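Local atomic coordinates of 5'-nucleotidase SurE (Aquifex aeolicus, PDB entry 2WQK), a protein that probably removes the phosphate from nucleoside 5'-monophosphates by hydrolysis, using one divalent metal cation per subunit. Residues L6-G11 against P15-L20; R21-S26 against V141-V146; V31-D36 against A70-L75; M54-I57 against F61-V64; S126-E131 against A220-Y225. All blocks are in the same frame, centred on the assembly; numbering follows the deposited sequence.

Contact 1 of 5, residues L6-G11 against P15-L20; sequences LVNDDG and PGINAL. With NA (sodium ion), chain D.
Ile-17, reaching down from helix 15-24, lays its side chain across that of Asn-8 at about a right angle. Its terminal CD1 sits 3.8 Å from Asn-8 CG, while its CB lies 3.6 Å from Asn-8 ND2, so the helix residue straddles the amide. The CG2 branch turns toward the loop and meets the carbonyl of Gly-11, and the CG1 branch, which leaves CB anti to the backbone N (chi1 -163°), runs antiparallel past Leu-6, with CG1 3.8 Å from Leu-6 CG. One turn further on, Leu-20 CD2 touches Leu-6 CD1 at 3.7 Å, which extends the apolar seam along the strand.

The amide under Ile-17 is held from both ends by its own loop. Asn-8 OD1 accepts from Gly-11 N (3.1 Å) in an Asx motif, and Asn-8 ND2 donates to Gly-11 O (3.0 Å) from above the plane of that carbonyl. Two bonds to one glycine fix the rotation of the amide and close the loop round Asp-9 and Asp-10. Asp-10 OD1 coordinates the sodium ion at 2.3 Å, and Ser-40 and Asn-94 bind the same ion. Asp-10 OD2 accepts from Glu-95 N. The strand, metal-binding loop and helix open the first beta-alpha-beta unit of a Rossmann-like SurE fold, with the predicted divalent-metal site at the strand's C-terminal end.

Contact 2 of 5, residues R21-S26 against V141-V146; sequences REALKS and VCVDIV
Apolar contact between Ala-23 and Val-143 brings the two helices together. Ala-23 CB and Val-143 CG2 are 3.4 Å apart, tighter than usual for two carbons, and, consistent with the small size of alanine, the backbones approach to 6.1 Å between Leu-24 CA and Val-143 CA. The same methyl of Val-143 is shared with Leu-24, whose CD2 lies 4.0 Å from it. That CD2 then reaches Val-146 CG2 at 4.1 Å, the side chains of Leu-24 and Val-146 crossing at about a right angle. Val-143 CG2 points at the partner helix because it stands anti to the carbonyl carbon of its own residue, with CG1 anti to the backbone N (chi1 175°).

Helices 15-24 and 135-152 lie side by side on one face of the central sheet of this alpha/beta fold, and Leu-24 and Val-146 both rest on Leu-90 of strand 88-94.

Charged interactions stay within 21-26, on the flank turned from helix 135-152. Lys-25 NZ donates to Glu-22 OE1 (2.9 Å) on the syn side of the carboxylate, within a salt bridge. Arg-21 NH1 joins the network through charge alone, since Glu-22 OE2 at 3.3 Å lies well out of the guanidinium plane. Lys-25 CE passes over one face of that guanidinium.

Contact 3 of 5, residues V31-D36 against A70-L75; sequences VVVAPD and ADCVHL
Cys-72 pushes its side chain from helix 70-75 onto the backbone of strand 31-35, its sulfur resting against the peptide link between Ala-34 and Pro-35. SG lies 3.6 Å from both Ala-34 C and Pro-35 N, and the ring of Pro-35 continues the same surface, with CD 3.8 Å from the sulfur. With SG anti to its own carbonyl carbon (chi1 -68°), the thiol leans along the strand toward Pro-35 while CB stays over Val-33. There Cys-72 CB approaches Val-33 O to 3.4 Å.

Val-33 answers from the strand. Its side chain points at the helix, and its CG1 methyl, anti to the backbone N, packs 3.6 Å from Cys-72 O and 3.9 Å from Cys-72 CB. The two residues therefore overlap reciprocally, each side chain lying against the other's carbonyl oxygen, at the place where their CA atoms come within 5.5 Å.

The short segments run roughly antiparallel, at 147°, with their axes 7.5 Å apart at closest approach. Helix 69-80 thus covers the parallel part of the mixed sheet, where Cys-72 also touches Val-7 and Val-64 of neighbouring strands. The helix's other flank faces the second subunit, His-74 ND1 hydrogen-bonding to Glu-187 of that subunit.

Everything that meets here is buried, and it meets by van der Waals contact. A short side chain ending in sulfur and a branched methyl fit closely against peptide groups; the fit depends on shape and not on charge, which is consistent with the close spacing of helix and strand just beside the loop that carries Asp-9 and Asp-10.

Contact 4 of 5, residues M54-I57 against F61-V64; sequences MRKI and FYTV
Met-54 sets its sulfur beside the ring of Tyr-62, two residues along from its direct partner on the opposite strand. SD stands 5.5 Å from the ring centroid, an oblique Met-aromatic contact 46° off the normal. A chain extended as far as SD (chi1 -178°) puts the sulfur there, and the bend at chi3 turns only the terminal methyl; SD also touches Val-64 CG2 at 4.0 Å.

The setting is an antiparallel beta hairpin, strands 52-58 and 61-64, at one edge of the main sheet within the chain. Arg-55 and Thr-63 form its hydrogen-bonded pair: Arg-55 N donates to Thr-63 O (2.8 Å) and Thr-63 N to Arg-55 O (2.9 Å), both nearly straight at 167°. Met-54 with Val-64 and Lys-56 with Tyr-62 are the non-hydrogen-bonded pairs on either side. A third bond, from Ile-57 N to Phe-61 O, draws the strands together near the turn.

Met-54, Lys-56, Tyr-62 and Val-64 share one face, where the extended lysine runs obliquely along the tyrosine and its CB meets Tyr-62 CE1 at 3.6 Å. On the other face Arg-55 CB packs on Thr-63 CG2, and the arginine's end leads away from the hairpin. Thr-63 OG1 hydrogen-bonds to Ala-34 O of the next strand. Near the turn, Ile-57 CD1 touches the edge of the Phe-61 ring, 3.5 Å from CE2.

Contact 5 of 5, residues S126-E131 against A220-Y225; sequences SAFGRE and AVLNGY
The phenyl ring of Phe-128 carries the CG2 methyl of Val-221 on one face, squarely over its centre. This is a CH-pi contact: CG2 lies 3.7 Å from the centroid and only 9° off the ring normal. Because the methyl is centred, it is almost equally far from the ring carbons, with Phe-128 CG the nearest at 3.8 Å. Val-221 CB follows it in, 3.8 Å from Phe-128 CD2. At the far end of the ring Leu-222 comes in obliquely, its CD2 3.8 Å from Phe-128 CZ.

Both sides aim their groups at this meeting. Phe-128 extends its ring away from the strand, CG being anti to the backbone N (chi1 177°), just where the chain leaves strand 122-128. On the helix, Val-221 places CG2 between its backbone N and carbonyl carbon. The CB of Leu-222 points away from the strand, yet its branched end returns to the ring.

The helix stops directly after these two residues in a Schellman motif. Tyr-225 N bonds to Ala-220 O at 2.9 Å and Gly-224 N to Val-221 O at 3.2 Å, with Gly-224 at positive phi as the C-prime residue. The carbonyl of Ala-220 also meets the edge of the Tyr-225 ring, in its plane.

The contact thus brings the C-terminal end of helix 217-222 against the end of strand 122-128. Val-221 also touches Asn-163 of strand 158-165 and Ser-227 of strand 225-232, which lie next in order across the sheet.

Contacts 1 and 3 are the buried ones, each setting a helix against the sheet beside the metal loop; strands 3-7 and 29-35 are neighbours, joined by Leu-6 bonding to Val-31 and Val-33. Contact 2, partly buried, continues along helix 15-24 from contact 1, exchanging strand for helix and placing charges on its outer flank. Contact 4 is partly buried at the sheet's edge and relies on backbone hydrogen bonds, where the other four join their segments through side-chain packing; it adjoins contact 3 through strands 29-35 and 61-64, and both reach the second subunit. Contact 5, also partly buried, uses an aromatic face and lies about 31 Å from contact 4, centre to centre.

Contact 1 of 5, residues L6-G11 against P15-L20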
# COMPACT_ATOMS: atom_id res chain seq x y z
N LEU A 6 -11.70 -10.05 21.42
CA LEU A 6 -10.29 -10.28 21.14
C LEU A 6 -10.01 -9.90 19.70
O LEU A 6 -10.65 -10.40 18.76
CB LEU A 6 -9.96 -11.77 21.36
CG LEU A 6 -8.55 -12.24 20.99
CD1 LEU A 6 -7.46 -11.44 21.71
CD2 LEU A 6 -8.37 -13.74 21.24
N VAL A 7 -9.02 -9.01 19.53
CA VAL A 7 -8.62 -8.51 18.22
C VAL A 7 -7.11 -8.67 18.12
O VAL A 7 -6.43 -8.99 19.09
CB VAL A 7 -9.02 -7.02 18.04
CG1 VAL A 7 -10.51 -6.85 18.34
CG2 VAL A 7 -8.15 -6.09 18.90
N ASN A 8 -6.58 -8.42 16.92
CA ASN A 8 -5.14 -8.30 16.77
C ASN A 8 -4.82 -7.45 15.54
O ASN A 8 -5.74 -6.90 14.91
CB ASN A 8 -4.41 -9.65 16.74
CG ASN A 8 -4.48 -10.34 15.37
OD1 ASN A 8 -5.30 -9.99 14.52
ND2 ASN A 8 -3.64 -11.38 15.17
N ASP A 9 -3.53 -7.35 15.24
CA ASP A 9 -3.06 -6.63 14.05
C ASP A 9 -2.42 -7.53 12.99
O ASP A 9 -2.14 -7.08 11.90
CB ASP A 9 -2.04 -5.55 14.49
CG ASP A 9 -1.93 -4.41 13.52
OD1 ASP A 9 -2.88 -4.07 12.80
OD2 ASP A 9 -0.82 -3.85 13.48
N ASP A 10 -2.12 -8.78 13.35
CA ASP A 10 -1.41 -9.71 12.49
C ASP A 10 -2.33 -10.53 11.59
O ASP A 10 -1.85 -11.16 10.64
CB ASP A 10 -0.53 -10.63 13.34
CG ASP A 10 0.49 -9.86 14.18
OD1 ASP A 10 1.11 -8.89 13.61
OD2 ASP A 10 0.68 -10.20 15.38
N GLY A 11 -3.63 -10.54 11.91
CA GLY A 11 -4.59 -11.32 11.13
C GLY A 11 -5.19 -12.45 11.97
O GLY A 11 -4.58 -12.99 12.88
N PRO A 15 -0.70 -17.29 14.76
CA PRO A 15 -0.59 -18.18 15.93
C PRO A 15 -0.81 -17.45 17.28
O PRO A 15 -1.25 -18.02 18.26
CB PRO A 15 0.83 -18.72 15.84
CG PRO A 15 1.55 -17.73 14.98
CD PRO A 15 0.56 -17.25 13.98
N GLY A 16 -0.50 -16.15 17.34
CA GLY A 16 -0.62 -15.41 18.59
C GLY A 16 -2.07 -15.22 19.01
O GLY A 16 -2.38 -15.35 20.19
N ILE A 17 -2.93 -14.84 18.08
CA ILE A 17 -4.34 -14.59 18.42
C ILE A 17 -5.02 -15.93 18.72
O ILE A 17 -5.83 -16.04 19.62
CB ILE A 17 -5.12 -13.77 17.36
CG1 ILE A 17 -6.40 -13.24 17.96
CG2 ILE A 17 -5.31 -14.49 16.04
CD1 ILE A 17 -7.23 -12.38 17.08
N ASN A 18 -4.64 -16.95 17.96
CA ASN A 18 -5.28 -18.26 18.16
C ASN A 18 -4.85 -18.90 19.49
O ASN A 18 -5.69 -19.48 20.20
CB ASN A 18 -5.07 -19.13 16.97
CG ASN A 18 -5.96 -18.73 15.83
OD1 ASN A 18 -7.17 -19.04 15.85
ND2 ASN A 18 -5.41 -17.95 14.86
N ALA A 19 -3.57 -18.76 19.84
CA ALA A 19 -3.10 -19.27 21.14
C ALA A 19 -3.85 -18.60 22.28
O ALA A 19 -4.25 -19.24 23.26
CB ALA A 19 -1.58 -19.09 21.33
N LEU A 20 -4.01 -17.28 22.18
CA LEU A 20 -4.66 -16.55 23.24
C LEU A 20 -6.14 -16.94 23.31
O LEU A 20 -6.68 -17.13 24.41
CB LEU A 20 -4.47 -15.04 23.04
CG LEU A 20 -4.99 -14.12 24.13
CD1 LEU A 20 -4.47 -14.50 25.53
CD2 LEU A 20 -4.65 -12.66 23.74
NA NA D . 2.02 -6.93 14.50
O HOH W 1 4.39 -7.55 14.32

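Contact 2 of 5, residues R21-S26 against V141-V146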
# COMPACT_ATOMS: atom_id res chain seq x y z
N ARG A 21 -6.80 -17.05 22.15
CA ARG A 21 -8.20 -17.44 22.08
C ARG A 21 -8.40 -18.77 22.80
O ARG A 21 -9.30 -18.92 23.63
CB ARG A 21 -8.66 -17.58 20.64
CG ARG A 21 -10.08 -18.05 20.52
CD ARG A 21 -10.38 -18.36 19.10
NE ARG A 21 -11.75 -18.81 19.01
CZ ARG A 21 -12.13 -19.92 18.40
NH1 ARG A 21 -11.28 -20.71 17.74
NH2 ARG A 21 -13.41 -20.21 18.40
N GLU A 22 -7.58 -19.73 22.44
CA GLU A 22 -7.73 -21.09 23.02
C GLU A 22 -7.59 -21.09 24.55
O GLU A 22 -8.40 -21.73 25.28
CB GLU A 22 -6.74 -22.02 22.31
CG GLU A 22 -7.11 -22.27 20.84
CD GLU A 22 -8.55 -22.82 20.59
OE1 GLU A 22 -9.05 -23.63 21.39
OE2 GLU A 22 -9.19 -22.42 19.57
N ALA A 23 -6.56 -20.43 25.05
CA ALA A 23 -6.32 -20.34 26.48
C ALA A 23 -7.43 -19.63 27.25
O ALA A 23 -7.78 -20.03 28.38
CB ALA A 23 -4.94 -19.72 26.77
N LEU A 24 -7.99 -18.59 26.64
CA LEU A 24 -9.02 -17.79 27.31
C LEU A 24 -10.36 -18.48 27.49
O LEU A 24 -11.17 -18.05 28.30
CB LEU A 24 -9.28 -16.50 26.55
CG LEU A 24 -8.20 -15.42 26.67
CD1 LEU A 24 -8.49 -14.40 25.60
CD2 LEU A 24 -8.25 -14.82 28.08
N LYS A 25 -10.59 -19.53 26.69
CA LYS A 25 -11.89 -20.21 26.78
C LYS A 25 -12.24 -20.66 28.20
O LYS A 25 -13.43 -20.78 28.52
CB LYS A 25 -11.93 -21.41 25.82
CG LYS A 25 -11.87 -21.06 24.37
CD LYS A 25 -11.70 -22.35 23.52
CE LYS A 25 -11.97 -22.13 22.05
NZ LYS A 25 -11.95 -23.43 21.25
N SER A 26 -11.24 -21.00 29.01
CA SER A 26 -11.52 -21.45 30.38
C SER A 26 -12.00 -20.33 31.30
O SER A 26 -12.51 -20.60 32.40
CB SER A 26 -10.33 -22.15 31.00
OG SER A 26 -9.26 -21.25 31.11
N VAL A 141 0.60 -17.12 30.59
CA VAL A 141 0.73 -15.99 31.49
C VAL A 141 -0.33 -14.91 31.15
O VAL A 141 -0.84 -14.25 32.05
CB VAL A 141 2.16 -15.50 31.66
CG1 VAL A 141 2.58 -14.73 30.49
CG2 VAL A 141 2.30 -14.74 33.00
N CYS A 142 -0.72 -14.79 29.88
CA CYS A 142 -1.79 -13.84 29.53
C CYS A 142 -3.08 -14.18 30.30
O CYS A 142 -3.76 -13.29 30.84
CB CYS A 142 -2.04 -13.79 28.03
SG CYS A 142 -0.60 -13.26 27.08
N VAL A 143 -3.42 -15.47 30.33
CA VAL A 143 -4.63 -15.89 31.02
C VAL A 143 -4.51 -15.65 32.54
O VAL A 143 -5.46 -15.24 33.17
CB VAL A 143 -5.03 -17.31 30.61
CG1 VAL A 143 -6.24 -17.79 31.40
CG2 VAL A 143 -5.31 -17.31 29.11
N ASP A 144 -3.32 -15.84 33.10
CA ASP A 144 -3.09 -15.54 34.52
C ASP A 144 -3.43 -14.07 34.80
O ASP A 144 -4.08 -13.75 35.78
CB ASP A 144 -1.64 -15.79 34.94
CG ASP A 144 -1.28 -17.29 35.06
OD1 ASP A 144 -2.19 -18.16 35.11
OD2 ASP A 144 -0.06 -17.57 35.05
N ILE A 145 -2.98 -13.19 33.91
CA ILE A 145 -3.24 -11.76 34.06
C ILE A 145 -4.72 -11.43 33.93
O ILE A 145 -5.26 -10.70 34.75
CB ILE A 145 -2.33 -10.95 33.07
CG1 ILE A 145 -0.85 -11.06 33.49
CG2 ILE A 145 -2.82 -9.51 32.95
CD1 ILE A 145 0.09 -10.50 32.46
N VAL A 146 -5.36 -11.99 32.90
CA VAL A 146 -6.79 -11.76 32.69
C VAL A 146 -7.59 -12.20 33.92
O VAL A 146 -8.49 -11.49 34.40
CB VAL A 146 -7.32 -12.39 31.39
CG1 VAL A 146 -8.83 -12.25 31.32
CG2 VAL A 146 -6.66 -11.72 30.17

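Contact 3 of 5, residues V31-D36 against A70-L75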
# COMPACT_ATOMS: atom_id res chain seq x y z
N VAL A 31 -14.88 -13.74 21.84
CA VAL A 31 -15.43 -13.33 20.56
C VAL A 31 -14.29 -12.66 19.82
O VAL A 31 -13.77 -11.63 20.26
CB VAL A 31 -16.63 -12.36 20.73
CG1 VAL A 31 -17.14 -11.86 19.36
CG2 VAL A 31 -17.77 -13.07 21.54
N VAL A 32 -13.91 -13.27 18.71
CA VAL A 32 -12.77 -12.76 17.91
C VAL A 32 -13.30 -11.95 16.75
O VAL A 32 -14.17 -12.40 16.00
CB VAL A 32 -11.92 -13.89 17.31
CG1 VAL A 32 -10.89 -13.41 16.24
CG2 VAL A 32 -11.22 -14.63 18.43
N VAL A 33 -12.72 -10.76 16.58
CA VAL A 33 -12.95 -9.97 15.36
C VAL A 33 -11.54 -9.47 15.01
O VAL A 33 -10.94 -8.72 15.79
CB VAL A 33 -13.92 -8.78 15.59
CG1 VAL A 33 -14.18 -8.04 14.28
CG2 VAL A 33 -15.24 -9.30 16.20
N ALA A 34 -11.03 -9.93 13.87
CA ALA A 34 -9.61 -9.61 13.56
C ALA A 34 -9.43 -9.35 12.05
O ALA A 34 -10.23 -9.79 11.21
CB ALA A 34 -8.72 -10.76 14.01
N PRO A 35 -8.36 -8.62 11.70
CA PRO A 35 -8.12 -8.37 10.29
C PRO A 35 -7.88 -9.65 9.47
O PRO A 35 -7.50 -10.69 10.02
CB PRO A 35 -6.84 -7.50 10.29
CG PRO A 35 -6.74 -6.92 11.70
CD PRO A 35 -7.35 -8.02 12.59
N ASP A 36 -8.09 -9.57 8.16
CA ASP A 36 -7.85 -10.71 7.29
C ASP A 36 -6.38 -10.78 6.76
O ASP A 36 -6.07 -11.59 5.91
CB ASP A 36 -8.80 -10.69 6.10
CG ASP A 36 -8.45 -9.61 5.11
OD1 ASP A 36 -7.97 -8.55 5.57
OD2 ASP A 36 -8.67 -9.84 3.89
N ALA A 70 -8.64 -1.01 15.29
CA ALA A 70 -9.69 -0.07 15.66
C ALA A 70 -11.05 -0.43 15.04
O ALA A 70 -12.08 -0.44 15.74
CB ALA A 70 -9.25 1.35 15.28
N ASP A 71 -11.04 -0.71 13.73
CA ASP A 71 -12.27 -1.10 13.00
C ASP A 71 -12.85 -2.37 13.68
O ASP A 71 -14.06 -2.49 13.89
CB ASP A 71 -11.99 -1.44 11.55
CG ASP A 71 -11.55 -0.21 10.72
OD1 ASP A 71 -11.89 0.93 11.11
OD2 ASP A 71 -10.90 -0.44 9.66
N CYS A 72 -11.96 -3.30 13.98
CA CYS A 72 -12.39 -4.58 14.56
C CYS A 72 -13.07 -4.38 15.94
O CYS A 72 -14.08 -5.04 16.26
CB CYS A 72 -11.21 -5.56 14.66
SG CYS A 72 -10.58 -6.14 13.11
N VAL A 73 -12.46 -3.54 16.78
CA VAL A 73 -13.03 -3.26 18.09
C VAL A 73 -14.40 -2.60 17.96
O VAL A 73 -15.37 -2.99 18.62
CB VAL A 73 -12.10 -2.41 18.99
CG1 VAL A 73 -12.80 -1.94 20.27
CG2 VAL A 73 -10.76 -3.14 19.23
N HIS A 74 -14.48 -1.61 17.08
CA HIS A 74 -15.72 -0.89 16.93
C HIS A 74 -16.84 -1.73 16.30
O HIS A 74 -18.02 -1.69 16.79
CB HIS A 74 -15.50 0.45 16.19
CG HIS A 74 -14.80 1.47 17.04
ND1 HIS A 74 -15.42 2.62 17.47
CD2 HIS A 74 -13.54 1.51 17.55
CE1 HIS A 74 -14.58 3.32 18.23
NE2 HIS A 74 -13.43 2.67 18.29
N LEU A 75 -16.51 -2.49 15.26
CA LEU A 75 -17.52 -3.39 14.66
C LEU A 75 -17.84 -4.53 15.64
O LEU A 75 -18.99 -4.99 15.72
CB LEU A 75 -17.06 -3.95 13.31
CG LEU A 75 -17.02 -2.93 12.16
CD1 LEU A 75 -16.43 -3.56 10.91
CD2 LEU A 75 -18.41 -2.32 11.85

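Contact 4 of 5, residues M54-I57 against F61-V64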
# COMPACT_ATOMS: atom_id res chain seq x y z
N MET A 54 -17.32 -7.74 6.58
CA MET A 54 -17.01 -8.57 7.76
C MET A 54 -17.63 -9.93 7.52
O MET A 54 -18.82 -10.00 7.18
CB MET A 54 -17.49 -7.91 9.07
CG MET A 54 -17.15 -8.73 10.37
SD MET A 54 -17.47 -7.80 11.88
CE MET A 54 -19.10 -7.14 11.66
N ARG A 55 -16.80 -10.96 7.66
CA ARG A 55 -17.14 -12.34 7.31
C ARG A 55 -17.05 -13.23 8.54
O ARG A 55 -16.08 -13.16 9.30
CB ARG A 55 -16.11 -12.87 6.31
CG ARG A 55 -16.20 -12.24 4.93
CD ARG A 55 -17.36 -12.83 4.15
NE ARG A 55 -17.51 -12.22 2.84
CZ ARG A 55 -18.04 -11.03 2.62
NH1 ARG A 55 -18.48 -10.27 3.62
NH2 ARG A 55 -18.12 -10.59 1.38
N LYS A 56 -18.04 -14.12 8.70
CA LYS A 56 -18.04 -15.08 9.79
C LYS A 56 -17.18 -16.29 9.39
O LYS A 56 -17.46 -16.95 8.35
CB LYS A 56 -19.48 -15.50 10.11
CG LYS A 56 -19.56 -16.45 11.26
CD LYS A 56 -21.02 -16.78 11.57
CE LYS A 56 -21.13 -17.77 12.73
NZ LYS A 56 -22.53 -18.22 12.91
N ILE A 57 -16.16 -16.58 10.18
CA ILE A 57 -15.30 -17.73 9.96
C ILE A 57 -15.89 -18.94 10.71
O ILE A 57 -15.93 -20.08 10.19
CB ILE A 57 -13.88 -17.48 10.41
CG1 ILE A 57 -13.23 -16.34 9.58
CG2 ILE A 57 -13.02 -18.77 10.33
CD1 ILE A 57 -11.99 -15.91 10.17
N PHE A 61 -16.34 -15.93 15.68
CA PHE A 61 -15.02 -15.74 15.08
C PHE A 61 -15.23 -15.07 13.72
O PHE A 61 -15.74 -15.70 12.77
CB PHE A 61 -14.32 -17.09 14.99
CG PHE A 61 -12.85 -17.03 14.78
CD1 PHE A 61 -11.97 -17.55 15.70
CD2 PHE A 61 -12.33 -16.44 13.65
CE1 PHE A 61 -10.60 -17.47 15.50
CE2 PHE A 61 -10.95 -16.41 13.44
CZ PHE A 61 -10.10 -16.91 14.36
N TYR A 62 -14.85 -13.80 13.65
CA TYR A 62 -15.14 -12.96 12.48
C TYR A 62 -13.87 -12.30 11.99
O TYR A 62 -12.95 -12.05 12.77
CB TYR A 62 -16.09 -11.85 12.85
CG TYR A 62 -17.46 -12.35 13.21
CD1 TYR A 62 -18.49 -12.38 12.26
CD2 TYR A 62 -17.72 -12.80 14.50
CE1 TYR A 62 -19.76 -12.87 12.60
CE2 TYR A 62 -18.97 -13.32 14.84
CZ TYR A 62 -19.98 -13.33 13.89
OH TYR A 62 -21.22 -13.85 14.27
N THR A 63 -13.84 -12.03 10.70
CA THR A 63 -12.76 -11.21 10.17
C THR A 63 -13.32 -10.00 9.47
O THR A 63 -14.37 -10.06 8.80
CB THR A 63 -11.83 -12.00 9.20
OG1 THR A 63 -10.71 -11.18 8.83
CG2 THR A 63 -12.55 -12.55 7.94
N VAL A 64 -12.58 -8.89 9.60
CA VAL A 64 -12.90 -7.66 8.91
C VAL A 64 -11.85 -7.51 7.77
O VAL A 64 -10.64 -7.44 8.01
CB VAL A 64 -12.88 -6.40 9.83
CG1 VAL A 64 -13.28 -5.16 9.01
CG2 VAL A 64 -13.82 -6.55 11.03

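Contact 5 of 5, residues S126-E131 against A220-Y225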
# COMPACT_ATOMS: atom_id res chain seq x y z
N SER A 126 1.92 -8.53 23.76
CA SER A 126 2.93 -8.67 22.71
C SER A 126 4.05 -9.60 23.19
O SER A 126 4.39 -9.58 24.36
CB SER A 126 3.53 -7.29 22.39
OG SER A 126 2.51 -6.43 21.95
N ALA A 127 4.56 -10.40 22.25
CA ALA A 127 5.68 -11.34 22.49
C ALA A 127 7.04 -10.67 22.25
O ALA A 127 7.29 -10.16 21.15
CB ALA A 127 5.53 -12.56 21.55
N PHE A 128 7.91 -10.73 23.25
CA PHE A 128 9.28 -10.23 23.13
C PHE A 128 10.14 -11.37 22.64
O PHE A 128 10.69 -12.16 23.44
CB PHE A 128 9.79 -9.68 24.45
CG PHE A 128 11.23 -9.19 24.39
CD1 PHE A 128 11.55 -8.02 23.69
CD2 PHE A 128 12.24 -9.86 25.07
CE1 PHE A 128 12.81 -7.53 23.64
CE2 PHE A 128 13.53 -9.36 25.03
CZ PHE A 128 13.82 -8.21 24.32
N GLY A 129 10.16 -11.47 21.32
CA GLY A 129 10.93 -12.50 20.59
C GLY A 129 10.86 -12.15 19.13
O GLY A 129 10.05 -11.31 18.69
N ARG A 130 11.71 -12.81 18.34
CA ARG A 130 11.69 -12.63 16.88
C ARG A 130 11.34 -13.95 16.20
O ARG A 130 10.39 -14.02 15.42
CB ARG A 130 13.06 -12.14 16.37
CG ARG A 130 13.40 -10.69 16.74
CD ARG A 130 14.90 -10.50 16.92
NE ARG A 130 15.30 -9.10 16.83
CZ ARG A 130 15.58 -8.46 15.70
NH1 ARG A 130 15.50 -9.07 14.52
NH2 ARG A 130 15.94 -7.18 15.75
N GLU A 131 12.12 -14.99 16.52
CA GLU A 131 12.00 -16.30 15.89
C GLU A 131 11.51 -17.33 16.89
O GLU A 131 11.81 -17.25 18.09
CB GLU A 131 13.36 -16.77 15.34
CG GLU A 131 13.90 -16.02 14.12
CD GLU A 131 15.32 -16.43 13.76
OE1 GLU A 131 15.65 -17.62 13.91
OE2 GLU A 131 16.10 -15.56 13.32
N ALA A 220 12.54 -5.24 32.06
CA ALA A 220 11.80 -6.40 32.60
C ALA A 220 11.92 -7.55 31.62
O ALA A 220 12.32 -8.67 32.01
CB ALA A 220 10.31 -6.01 32.84
N VAL A 221 11.57 -7.34 30.35
CA VAL A 221 11.56 -8.44 29.38
C VAL A 221 12.97 -8.95 29.05
O VAL A 221 13.15 -10.16 28.85
CB VAL A 221 10.74 -8.11 28.11
CG1 VAL A 221 9.27 -7.94 28.49
CG2 VAL A 221 11.29 -6.89 27.39
N LEU A 222 13.94 -8.04 29.01
CA LEU A 222 15.35 -8.43 28.76
C LEU A 222 15.86 -9.36 29.85
O LEU A 222 16.80 -10.17 29.62
CB LEU A 222 16.24 -7.19 28.64
CG LEU A 222 16.22 -6.48 27.28
CD1 LEU A 222 16.77 -5.02 27.37
CD2 LEU A 222 16.96 -7.32 26.19
N ASN A 223 15.30 -9.23 31.05
CA ASN A 223 15.70 -10.02 32.21
C ASN A 223 14.74 -11.15 32.56
O ASN A 223 14.84 -11.73 33.66
CB ASN A 223 15.95 -9.10 33.39
CG ASN A 223 17.25 -8.28 33.21
OD1 ASN A 223 18.35 -8.80 33.52
ND2 ASN A 223 17.15 -7.04 32.69
N GLY A 224 13.81 -11.48 31.66
CA GLY A 224 12.97 -12.66 31.84
C GLY A 224 11.70 -12.48 32.65
O GLY A 224 11.08 -13.45 33.06
N TYR A 225 11.28 -11.23 32.83
CA TYR A 225 10.04 -10.92 33.51
C TYR A 225 9.00 -10.42 32.48
O TYR A 225 9.34 -9.76 31.50
CB TYR A 225 10.25 -9.79 34.50
CG TYR A 225 11.18 -10.14 35.63
CD1 TYR A 225 10.68 -10.71 36.77
CD2 TYR A 225 12.51 -9.82 35.55
CE1 TYR A 225 11.56 -11.04 37.84
CE2 TYR A 225 13.38 -10.13 36.59
CZ TYR A 225 12.89 -10.73 37.73
OH TYR A 225 13.79 -11.04 38.74